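HTH marR-type domain-containing protein (Streptococcus agalactiae serotype III, PDB 7DVR) senses haem as PefR, a MarR-type helix-turn-helix transcription regulator whose structure is rearranged by haem binding, and probably binds DNA. Local coordinates at the protoporphyrin IX containing Fe site and the interface of chains A and B. Sequence-based numbering; all coordinates share one arbitrary frame. Chains: chain A/B, HTH marR-type domain-containing protein.

Contact 1: the protoporphyrin IX containing Fe site. Residues chain A 15, 19, 32, 110, 113-114, 117-118, 123; chain B 1-2, 4, 136. With HEM (protoporphyrin IX containing Fe), chain C.
Two axial nitrogens from different subunits complete, with the four pyrrole nitrogens, a near-octahedral shell round the haem iron. NE2 of the A:His114 imidazole binds FE of HEM at 2.1 Å on one face, and the amino-terminal nitrogen of B:Met1 binds FE at 2.1 Å on the other, the two standing 170° apart. The imidazole is steered from behind: ND1 of A:His114 donates to the carbonyl O of A:Leu110, one helical turn earlier, at 2.7 Å. That acceptor lies almost in the ring plane, which fixes the ring's rotation and may make the histidine a stronger electron donor. At the rim, NZ of A:Lys123 forms a salt bridge with propionate oxygen O1D of HEM at 2.8 Å, its chain bent at chi2 and chi3.

Packing then covers both faces. On the histidine side A:Met117 turns at chi3 (-64°), laying its methyl CE over pyrrole ring C of HEM, 3.4 Å from the centroid, a CH-pi contact; the same methyl sits above the A:His114 ring. A:Leu118 sends CD1 to methyl CMD, and A:Leu110 places CD2 against methyl CMB. On the opposite face B:Met1 bends at chi2 so that CE approaches pyrrole D, while CG of B:Pro4 touches vinyl carbon CAB of HEM at 3.4 Å. At the rim, CD2 of B:Leu136 meets vinyl carbon CBC. Haem thus bridges the two subunits, which could link its occupancy to the dimer's arrangement, a plausible basis for haem sensing.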
loop_
_atom_site.group_PDB
_atom_site.type_symbol
_atom_site.label_atom_id
_atom_site.label_comp_id
_atom_site.label_asym_id
_atom_site.label_seq_id
_atom_site.Cartn_x
_atom_site.Cartn_y
_atom_site.Cartn_z
ATOM N N LEU A 15 -7.072 2.756 5.581
ATOM C CA LEU A 15 -7.677 1.479 5.897
ATOM C C LEU A 15 -7.158 0.923 7.220
ATOM O O LEU A 15 -7.981 0.412 7.943
ATOM C CB LEU A 15 -7.370 0.565 4.736
ATOM C CG LEU A 15 -7.733 -0.870 4.995
ATOM C CD1 LEU A 15 -9.219 -1.011 5.218
ATOM C CD2 LEU A 15 -7.238 -1.726 3.825
ATOM N N LEU A 19 -9.683 0.033 10.353
ATOM C CA LEU A 19 -9.775 -1.300 10.942
ATOM C C LEU A 19 -9.449 -1.276 12.400
ATOM O O LEU A 19 -10.117 -1.927 13.161
ATOM C CB LEU A 19 -8.732 -2.078 10.147
ATOM C CG LEU A 19 -8.570 -3.557 10.379
ATOM C CD1 LEU A 19 -9.913 -4.270 10.473
ATOM C CD2 LEU A 19 -7.727 -4.057 9.212
ATOM N N ALA A 32 -7.255 -8.944 14.820
ATOM C CA ALA A 32 -7.251 -8.690 13.368
ATOM C C ALA A 32 -6.298 -9.634 12.653
ATOM O O ALA A 32 -6.650 -9.983 11.550
ATOM C CB ALA A 32 -6.875 -7.276 13.059
ATOM N N LEU A 110 -16.390 -9.256 11.811
ATOM C CA LEU A 110 -15.951 -9.475 10.416
ATOM C C LEU A 110 -17.171 -9.365 9.512
ATOM O O LEU A 110 -17.013 -8.840 8.373
ATOM C CB LEU A 110 -15.261 -10.836 10.281
ATOM C CG LEU A 110 -13.834 -10.884 10.832
ATOM C CD1 LEU A 110 -13.234 -12.268 10.652
ATOM C CD2 LEU A 110 -12.911 -9.877 10.171
ATOM N N LEU A 113 -18.071 -5.613 9.344
ATOM C CA LEU A 113 -16.983 -4.910 8.629
ATOM C C LEU A 113 -17.149 -5.049 7.116
ATOM O O LEU A 113 -17.106 -4.055 6.448
ATOM C CB LEU A 113 -15.633 -5.448 9.081
ATOM C CG LEU A 113 -14.405 -5.007 8.284
ATOM C CD1 LEU A 113 -14.070 -3.548 8.534
ATOM C CD2 LEU A 113 -13.191 -5.835 8.678
ATOM N N HIS A 114 -17.225 -6.272 6.631
ATOM C CA HIS A 114 -17.461 -6.573 5.194
ATOM C C HIS A 114 -18.766 -5.942 4.696
ATOM O O HIS A 114 -18.665 -5.211 3.699
ATOM C CB HIS A 114 -17.349 -8.068 4.938
ATOM C CG HIS A 114 -15.945 -8.563 5.025
ATOM N ND1 HIS A 114 -15.350 -8.895 6.243
ATOM C CD2 HIS A 114 -14.996 -8.753 4.068
ATOM C CE1 HIS A 114 -14.119 -9.317 6.001
ATOM N NE2 HIS A 114 -13.890 -9.203 4.714
ATOM N N MET A 117 -17.883 -2.250 4.371
ATOM C CA MET A 117 -16.854 -1.942 3.365
ATOM C C MET A 117 -17.350 -2.222 1.943
ATOM O O MET A 117 -16.870 -1.568 0.949
ATOM C CB MET A 117 -15.665 -2.861 3.615
ATOM C CG MET A 117 -14.774 -2.396 4.737
ATOM S SD MET A 117 -13.241 -3.347 4.701
ATOM C CE MET A 117 -13.834 -4.993 5.054
ATOM N N LEU A 118 -18.201 -3.228 1.833
ATOM C CA LEU A 118 -18.502 -3.763 0.491
ATOM C C LEU A 118 -19.866 -3.259 0.055
ATOM O O LEU A 118 -20.341 -3.703 -1.006
ATOM C CB LEU A 118 -18.462 -5.297 0.463
ATOM C CG LEU A 118 -17.121 -5.960 0.758
ATOM C CD1 LEU A 118 -17.210 -7.494 0.660
ATOM C CD2 LEU A 118 -16.057 -5.431 -0.180
ATOM N N LYS A 123 -20.560 -8.644 -6.811
ATOM C CA LYS A 123 -19.644 -9.809 -6.858
ATOM C C LYS A 123 -18.845 -9.728 -8.154
ATOM O O LYS A 123 -17.686 -10.172 -8.136
ATOM C CB LYS A 123 -20.380 -11.148 -6.761
ATOM C CG LYS A 123 -21.461 -11.209 -5.689
ATOM C CD LYS A 123 -21.360 -12.383 -4.733
ATOM C CE LYS A 123 -20.412 -12.113 -3.574
ATOM N NZ LYS A 123 -20.047 -13.355 -2.853
ATOM N N MET B 1 -10.269 -9.914 2.876
ATOM C CA MET B 1 -9.471 -11.099 2.875
ATOM C C MET B 1 -8.462 -11.038 4.032
ATOM O O MET B 1 -7.946 -9.956 4.391
ATOM C CB MET B 1 -8.748 -11.232 1.523
ATOM C CG MET B 1 -9.659 -10.951 0.288
ATOM S SD MET B 1 -9.260 -9.385 -0.589
ATOM C CE MET B 1 -10.799 -9.083 -1.426
ATOM N N GLU B 2 -8.096 -12.202 4.526
ATOM C CA GLU B 2 -7.138 -12.306 5.641
ATOM C C GLU B 2 -5.856 -11.516 5.335
ATOM O O GLU B 2 -5.401 -11.498 4.205
ATOM C CB GLU B 2 -6.839 -13.780 5.867
ATOM C CG GLU B 2 -6.297 -14.086 7.242
ATOM C CD GLU B 2 -6.826 -15.384 7.837
ATOM O OE1 GLU B 2 -7.131 -15.391 9.055
ATOM O OE2 GLU B 2 -6.964 -16.375 7.078
ATOM N N PRO B 4 -5.093 -8.262 5.141
ATOM C CA PRO B 4 -5.339 -7.244 4.112
ATOM C C PRO B 4 -4.203 -6.240 3.887
ATOM O O PRO B 4 -3.818 -5.977 2.743
ATOM C CB PRO B 4 -6.530 -6.435 4.668
ATOM C CG PRO B 4 -6.883 -7.008 6.028
ATOM C CD PRO B 4 -6.090 -8.281 6.216
ATOM N N LEU B 136 -14.734 1.961 -1.977
ATOM C CA LEU B 136 -14.051 1.460 -0.757
ATOM C C LEU B 136 -13.581 2.664 0.062
ATOM O O LEU B 136 -13.855 2.692 1.276
ATOM C CB LEU B 136 -12.866 0.585 -1.165
ATOM C CG LEU B 136 -13.209 -0.836 -1.617
ATOM C CD1 LEU B 136 -11.969 -1.645 -1.949
ATOM C CD2 LEU B 136 -14.020 -1.555 -0.561
HETATM C CHA HEM C . -13.701 -12.158 2.477
HETATM C CHB HEM C . -11.077 -11.895 6.407
HETATM C CHC HEM C . -10.659 -7.202 5.671
HETATM C CHD HEM C . -12.611 -7.678 1.359
HETATM C C1A HEM C . -13.059 -12.438 3.626
HETATM C C2A HEM C . -13.060 -13.705 4.198
HETATM C C3A HEM C . -12.318 -13.626 5.304
HETATM C C4A HEM C . -11.847 -12.333 5.398
HETATM C CMA HEM C . -12.040 -14.760 6.246
HETATM C CAA HEM C . -13.762 -14.946 3.702
HETATM C CBA HEM C . -15.168 -15.055 4.323
HETATM C CGA HEM C . -15.909 -16.291 3.842
HETATM O O1A HEM C . -15.326 -17.399 3.830
HETATM O O2A HEM C . -17.105 -16.225 3.464
HETATM C C1B HEM C . -10.772 -10.565 6.516
HETATM C C2B HEM C . -10.110 -10.086 7.646
HETATM C C3B HEM C . -10.001 -8.744 7.467
HETATM C C4B HEM C . -10.611 -8.458 6.186
HETATM C CMB HEM C . -9.627 -10.930 8.796
HETATM C CAB HEM C . -9.344 -7.750 8.288
HETATM C CBB HEM C . -8.628 -8.102 9.329
HETATM C C1C HEM C . -11.102 -6.932 4.413
HETATM C C2C HEM C . -10.933 -5.732 3.765
HETATM C C3C HEM C . -11.486 -5.870 2.522
HETATM C C4C HEM C . -11.994 -7.165 2.445
HETATM C CMC HEM C . -10.256 -4.544 4.368
HETATM C CAC HEM C . -11.633 -4.869 1.480
HETATM C CBC HEM C . -11.474 -3.578 1.744
HETATM C C1D HEM C . -13.066 -8.965 1.362
HETATM C C2D HEM C . -13.842 -9.462 0.255
HETATM C C3D HEM C . -14.161 -10.707 0.565
HETATM C C4D HEM C . -13.572 -10.951 1.865
HETATM C CMD HEM C . -14.248 -8.731 -0.995
HETATM C CAD HEM C . -14.971 -11.651 -0.283
HETATM C CBD HEM C . -16.301 -12.031 0.399
HETATM C CGD HEM C . -17.037 -13.070 -0.422
HETATM O O1D HEM C . -17.654 -12.712 -1.451
HETATM O O2D HEM C . -17.044 -14.280 -0.083
HETATM N NA HEM C . -12.309 -11.608 4.369
HETATM N NB HEM C . -11.049 -9.570 5.697
HETATM N NC HEM C . -11.749 -7.767 3.603
HETATM N ND HEM C . -12.945 -9.879 2.286
HETATM FE FE HEM C . -12.057 -9.719 3.889
#

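Contact 2: the interface of chains A and B. Residues chain A 116-121, 125; chain B 131-132, 135-136, 139.
Hydrogen bonding here centres on one amide of the two-fold subunit interface, where helix 123-139 of chain B meets the turn after helix 97-117 and the start of helix 123-139 of chain A. ND2 of B:Asn139 donates both its hydrogens to backbone carbonyls: to O of A:Met117 at 2.9 Å and to O of A:Ala119 at 2.8 Å. Both acceptors lie near the amide plane, and both bonds are fairly straight, 165° and 160° at the hydrogens. The nitrogen sits on an in-plane lone pair of the A:Ala119 oxygen but well above the carbonyl plane of A:Met117. The pair of bonds fixes the amide's rotation and ties it to the last residue of helix 97-117 and the turn after it.

Farther along, B:Lys131, extended until it bends at chi4 (-73°), meets A:Glu125 at a slant and brings NZ to OE2 at 3.0 Å, a salt bridge made on the syn side of the carboxylate.

In the apolar stretch between, A:Ile121 crosses B:Leu136 at about a right angle, CD1 to CD2 at 3.7 Å, and runs alongside B:Thr135 in the opposite sense, CG1 against CG2. That threonine turns its hydroxyl back into its own helix, OG1 donating to the carbonyl O of B:Lys131 at 2.8 Å.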
loop_
_atom_site.group_PDB
_atom_site.type_symbol
_atom_site.label_atom_id
_atom_site.label_comp_id
_atom_site.label_asym_id
_atom_site.label_seq_id
_atom_site.Cartn_x
_atom_site.Cartn_y
_atom_site.Cartn_z
ATOM N N THR A 116 -20.273 -3.233 5.727
ATOM C CA THR A 116 -19.924 -1.804 5.619
ATOM C C THR A 116 -18.977 -1.513 4.469
ATOM O O THR A 116 -19.194 -0.584 3.707
ATOM C CB THR A 116 -19.273 -1.304 6.907
ATOM O OG1 THR A 116 -20.064 -1.742 8.013
ATOM C CG2 THR A 116 -19.163 0.198 6.893
ATOM N N MET A 117 -17.883 -2.250 4.371
ATOM C CA MET A 117 -16.854 -1.942 3.365
ATOM C C MET A 117 -17.350 -2.222 1.943
ATOM O O MET A 117 -16.870 -1.568 0.949
ATOM C CB MET A 117 -15.665 -2.861 3.615
ATOM C CG MET A 117 -14.774 -2.396 4.737
ATOM S SD MET A 117 -13.241 -3.347 4.701
ATOM C CE MET A 117 -13.834 -4.993 5.054
ATOM N N LEU A 118 -18.201 -3.228 1.833
ATOM C CA LEU A 118 -18.502 -3.763 0.491
ATOM C C LEU A 118 -19.866 -3.259 0.055
ATOM O O LEU A 118 -20.341 -3.703 -1.006
ATOM C CB LEU A 118 -18.462 -5.297 0.463
ATOM C CG LEU A 118 -17.121 -5.960 0.758
ATOM C CD1 LEU A 118 -17.210 -7.494 0.660
ATOM C CD2 LEU A 118 -16.057 -5.431 -0.180
ATOM N N ALA A 119 -20.463 -2.341 0.804
ATOM C CA ALA A 119 -21.768 -1.772 0.412
ATOM C C ALA A 119 -21.603 -1.023 -0.908
ATOM O O ALA A 119 -20.707 -0.169 -1.035
ATOM C CB ALA A 119 -22.337 -0.888 1.478
ATOM N N GLY A 120 -22.466 -1.333 -1.869
ATOM C CA GLY A 120 -22.465 -0.622 -3.156
ATOM C C GLY A 120 -21.434 -1.173 -4.106
ATOM O O GLY A 120 -21.103 -0.481 -5.081
ATOM N N ILE A 121 -21.008 -2.416 -3.876
ATOM C CA ILE A 121 -20.030 -3.144 -4.735
ATOM C C ILE A 121 -20.544 -4.564 -5.055
ATOM O O ILE A 121 -20.823 -5.330 -4.131
ATOM C CB ILE A 121 -18.635 -3.184 -4.053
ATOM C CG1 ILE A 121 -18.070 -1.790 -3.790
ATOM C CG2 ILE A 121 -17.680 -3.997 -4.901
ATOM C CD1 ILE A 121 -16.976 -1.744 -2.715
ATOM N N GLU A 125 -18.023 -6.901 -9.874
ATOM C CA GLU A 125 -17.031 -5.808 -9.701
ATOM C C GLU A 125 -15.798 -6.278 -8.895
ATOM O O GLU A 125 -14.640 -5.877 -9.238
ATOM C CB GLU A 125 -17.713 -4.617 -9.048
ATOM C CG GLU A 125 -18.590 -3.835 -10.008
ATOM C CD GLU A 125 -19.347 -2.690 -9.342
ATOM O OE1 GLU A 125 -19.620 -2.767 -8.106
ATOM O OE2 GLU A 125 -19.659 -1.703 -10.057
ATOM N N LYS B 131 -13.704 2.572 -9.863
ATOM C CA LYS B 131 -14.942 2.731 -9.091
ATOM C C LYS B 131 -14.906 1.922 -7.830
ATOM O O LYS B 131 -15.478 2.367 -6.846
ATOM C CB LYS B 131 -16.130 2.277 -9.935
ATOM C CG LYS B 131 -17.508 2.315 -9.278
ATOM C CD LYS B 131 -18.571 2.139 -10.348
ATOM C CE LYS B 131 -20.024 2.268 -9.902
ATOM N NZ LYS B 131 -20.421 1.079 -9.112
ATOM N N VAL B 132 -14.348 0.722 -7.838
ATOM C CA VAL B 132 -14.422 -0.091 -6.619
ATOM C C VAL B 132 -13.547 0.564 -5.545
ATOM O O VAL B 132 -13.965 0.623 -4.398
ATOM C CB VAL B 132 -14.020 -1.522 -6.926
ATOM C CG1 VAL B 132 -13.866 -2.276 -5.650
ATOM C CG2 VAL B 132 -15.084 -2.187 -7.814
ATOM N N THR B 135 -15.251 3.593 -4.184
ATOM C CA THR B 135 -16.362 3.241 -3.285
ATOM C C THR B 135 -15.801 2.755 -1.947
ATOM O O THR B 135 -16.368 3.127 -0.919
ATOM C CB THR B 135 -17.317 2.246 -3.937
ATOM O OG1 THR B 135 -17.704 2.761 -5.208
ATOM C CG2 THR B 135 -18.528 1.998 -3.070
ATOM N N LEU B 136 -14.734 1.961 -1.977
ATOM C CA LEU B 136 -14.051 1.460 -0.757
ATOM C C LEU B 136 -13.581 2.664 0.062
ATOM O O LEU B 136 -13.855 2.692 1.276
ATOM C CB LEU B 136 -12.866 0.585 -1.165
ATOM C CG LEU B 136 -13.209 -0.836 -1.617
ATOM C CD1 LEU B 136 -11.969 -1.645 -1.949
ATOM C CD2 LEU B 136 -14.020 -1.555 -0.561
ATOM N N ASN B 139 -16.603 4.352 1.656
ATOM C CA ASN B 139 -17.254 3.541 2.722
ATOM C C ASN B 139 -16.405 3.598 4.014
ATOM O O ASN B 139 -16.979 3.561 5.083
ATOM C CB ASN B 139 -17.457 2.085 2.282
ATOM C CG ASN B 139 -18.534 1.934 1.228
ATOM O OD1 ASN B 139 -19.242 2.884 0.930
ATOM N ND2 ASN B 139 -18.643 0.752 0.645
#

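Contact 3: the interface of chains A and B. Residues chain A 11-13, 15-16, 19; chain B 4-5, 8-9, 140.
Helix 4-25 of each subunit belongs to the MarR-family dimer interface, and here the chain A copy meets its partner from chain B. B:Arg9 reaches over with a chain extended from CG to NE and crosses A:Glu16 at about a right angle, the carboxylate and guanidinium planes 59° apart. NH2 of B:Arg9 donates to OE1 of A:Glu16 at 2.8 Å from above the carboxylate plane, a salt bridge; NH1 adds a weak bond to OE2. The same NH2 also donates to OD1 of A:Asn13 at 2.8 Å, this time in the plane of the amide carbonyl, so one nitrogen is shared by two acceptors at the edge of the guanidinium.

Next to this polar group, B:Leu5 crosses A:Glu16 nearly perpendicularly, its CD1 lying against the methylene CG of A:Glu16 at 3.4 Å. B:Leu5 runs antiparallel alongside A:Val12, and its CD2 meets CG1 of A:Val12 at 3.8 Å and CD2 of A:Leu15. A:Val12 is split between partners: CG1 also sits over the guanidinium of B:Arg9, nearest NE, while CG2 points to CB of B:Ala8. On the far side of A:Leu15, B:Met140 approaches at a right angle, its CG set between the backbone N and carbonyl carbon (chi1 82°), with SD 3.6 Å from CA of A:Leu15.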
loop_
_atom_site.group_PDB
_atom_site.type_symbol
_atom_site.label_atom_id
_atom_site.label_comp_id
_atom_site.label_asym_id
_atom_site.label_seq_id
_atom_site.Cartn_x
_atom_site.Cartn_y
_atom_site.Cartn_z
ATOM N N LEU A 11 -3.888 5.406 0.945
ATOM C CA LEU A 11 -5.099 4.554 1.081
ATOM C C LEU A 11 -4.913 3.398 2.089
ATOM O O LEU A 11 -5.825 3.086 2.879
ATOM C CB LEU A 11 -5.493 4.023 -0.297
ATOM C CG LEU A 11 -6.597 4.798 -1.019
ATOM C CD1 LEU A 11 -6.343 6.294 -1.015
ATOM C CD2 LEU A 11 -6.766 4.321 -2.458
ATOM N N VAL A 12 -3.828 2.640 2.011
ATOM C CA VAL A 12 -3.639 1.519 2.965
ATOM C C VAL A 12 -3.546 2.063 4.419
ATOM O O VAL A 12 -4.178 1.479 5.374
ATOM C CB VAL A 12 -2.411 0.694 2.510
ATOM C CG1 VAL A 12 -2.206 -0.458 3.466
ATOM C CG2 VAL A 12 -2.590 0.153 1.100
ATOM N N ASN A 13 -2.865 3.188 4.617
ATOM C CA ASN A 13 -2.719 3.798 5.973
ATOM C C ASN A 13 -4.101 4.134 6.523
ATOM O O ASN A 13 -4.311 3.897 7.731
ATOM C CB ASN A 13 -1.738 4.971 5.936
ATOM C CG ASN A 13 -0.299 4.533 5.714
ATOM O OD1 ASN A 13 0.036 3.354 5.874
ATOM N ND2 ASN A 13 0.557 5.457 5.297
ATOM N N LEU A 15 -7.072 2.756 5.581
ATOM C CA LEU A 15 -7.677 1.479 5.897
ATOM C C LEU A 15 -7.158 0.923 7.220
ATOM O O LEU A 15 -7.981 0.412 7.943
ATOM C CB LEU A 15 -7.370 0.565 4.736
ATOM C CG LEU A 15 -7.733 -0.870 4.995
ATOM C CD1 LEU A 15 -9.219 -1.011 5.218
ATOM C CD2 LEU A 15 -7.238 -1.726 3.825
ATOM N N GLU A 16 -5.864 0.974 7.491
ATOM C CA GLU A 16 -5.288 0.463 8.762
ATOM C C GLU A 16 -5.940 1.183 9.954
ATOM O O GLU A 16 -6.337 0.550 10.931
ATOM C CB GLU A 16 -3.791 0.735 8.764
ATOM C CG GLU A 16 -3.037 -0.022 9.846
ATOM C CD GLU A 16 -1.524 0.137 9.764
ATOM O OE1 GLU A 16 -1.073 1.221 9.287
ATOM O OE2 GLU A 16 -0.830 -0.765 10.227
ATOM N N LEU A 19 -9.683 0.033 10.353
ATOM C CA LEU A 19 -9.775 -1.300 10.942
ATOM C C LEU A 19 -9.449 -1.276 12.400
ATOM O O LEU A 19 -10.117 -1.927 13.161
ATOM C CB LEU A 19 -8.732 -2.078 10.147
ATOM C CG LEU A 19 -8.570 -3.557 10.379
ATOM C CD1 LEU A 19 -9.913 -4.270 10.473
ATOM C CD2 LEU A 19 -7.727 -4.057 9.212
ATOM N N PRO B 4 -5.093 -8.262 5.141
ATOM C CA PRO B 4 -5.339 -7.244 4.112
ATOM C C PRO B 4 -4.203 -6.240 3.887
ATOM O O PRO B 4 -3.818 -5.977 2.743
ATOM C CB PRO B 4 -6.530 -6.435 4.668
ATOM C CG PRO B 4 -6.883 -7.008 6.028
ATOM C CD PRO B 4 -6.090 -8.281 6.216
ATOM N N LEU B 5 -3.650 -5.735 4.997
ATOM C CA LEU B 5 -2.626 -4.645 5.028
ATOM C C LEU B 5 -1.269 -5.210 4.557
ATOM O O LEU B 5 -0.531 -4.546 3.747
ATOM C CB LEU B 5 -2.571 -4.058 6.457
ATOM C CG LEU B 5 -3.844 -3.376 7.030
ATOM C CD1 LEU B 5 -3.674 -3.045 8.519
ATOM C CD2 LEU B 5 -4.205 -2.105 6.268
ATOM N N ALA B 8 -1.491 -5.891 0.718
ATOM C CA ALA B 8 -1.456 -4.621 -0.042
ATOM C C ALA B 8 -0.047 -4.030 -0.020
ATOM O O ALA B 8 0.446 -3.541 -1.046
ATOM C CB ALA B 8 -2.455 -3.625 0.538
ATOM N N ARG B 9 0.597 -4.043 1.117
ATOM C CA ARG B 9 1.945 -3.430 1.242
ATOM C C ARG B 9 2.990 -4.208 0.451
ATOM O O ARG B 9 3.837 -3.560 -0.206
ATOM C CB ARG B 9 2.298 -3.313 2.714
ATOM C CG ARG B 9 1.780 -2.005 3.307
ATOM C CD ARG B 9 1.699 -1.906 4.820
ATOM N NE ARG B 9 1.058 -0.656 5.245
ATOM C CZ ARG B 9 0.394 -0.513 6.397
ATOM N NH1 ARG B 9 0.313 -1.518 7.255
ATOM N NH2 ARG B 9 -0.159 0.636 6.697
ATOM N N MET B 140 -15.093 3.679 3.924
ATOM C CA MET B 140 -14.212 3.551 5.111
ATOM C C MET B 140 -13.621 4.909 5.491
ATOM O O MET B 140 -12.571 4.924 6.170
ATOM C CB MET B 140 -13.068 2.588 4.819
ATOM C CG MET B 140 -11.924 3.255 4.056
ATOM S SD MET B 140 -10.480 2.216 3.719
ATOM C CE MET B 140 -9.582 3.264 2.578
#

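The three contacts form one continuous region of the dimer. The C-alpha centres of contact 1 lie about 10 Å from those of contact 2 and about 9 Å from those of contact 3, whereas contacts 2 and 3 are about 14 Å apart, so the haem site stands near both. A:Met117, A:Leu118 and B:Leu136 serve contacts 1 and 2; A:Leu15, A:Leu19 and B:Pro4 serve contacts 1 and 3. Helices 4-25, 97-117 and 123-139 therefore combine haem binding with dimerisation, and a shift at the haem could be passed to the subunit arrangement and perhaps to the DNA-binding regions.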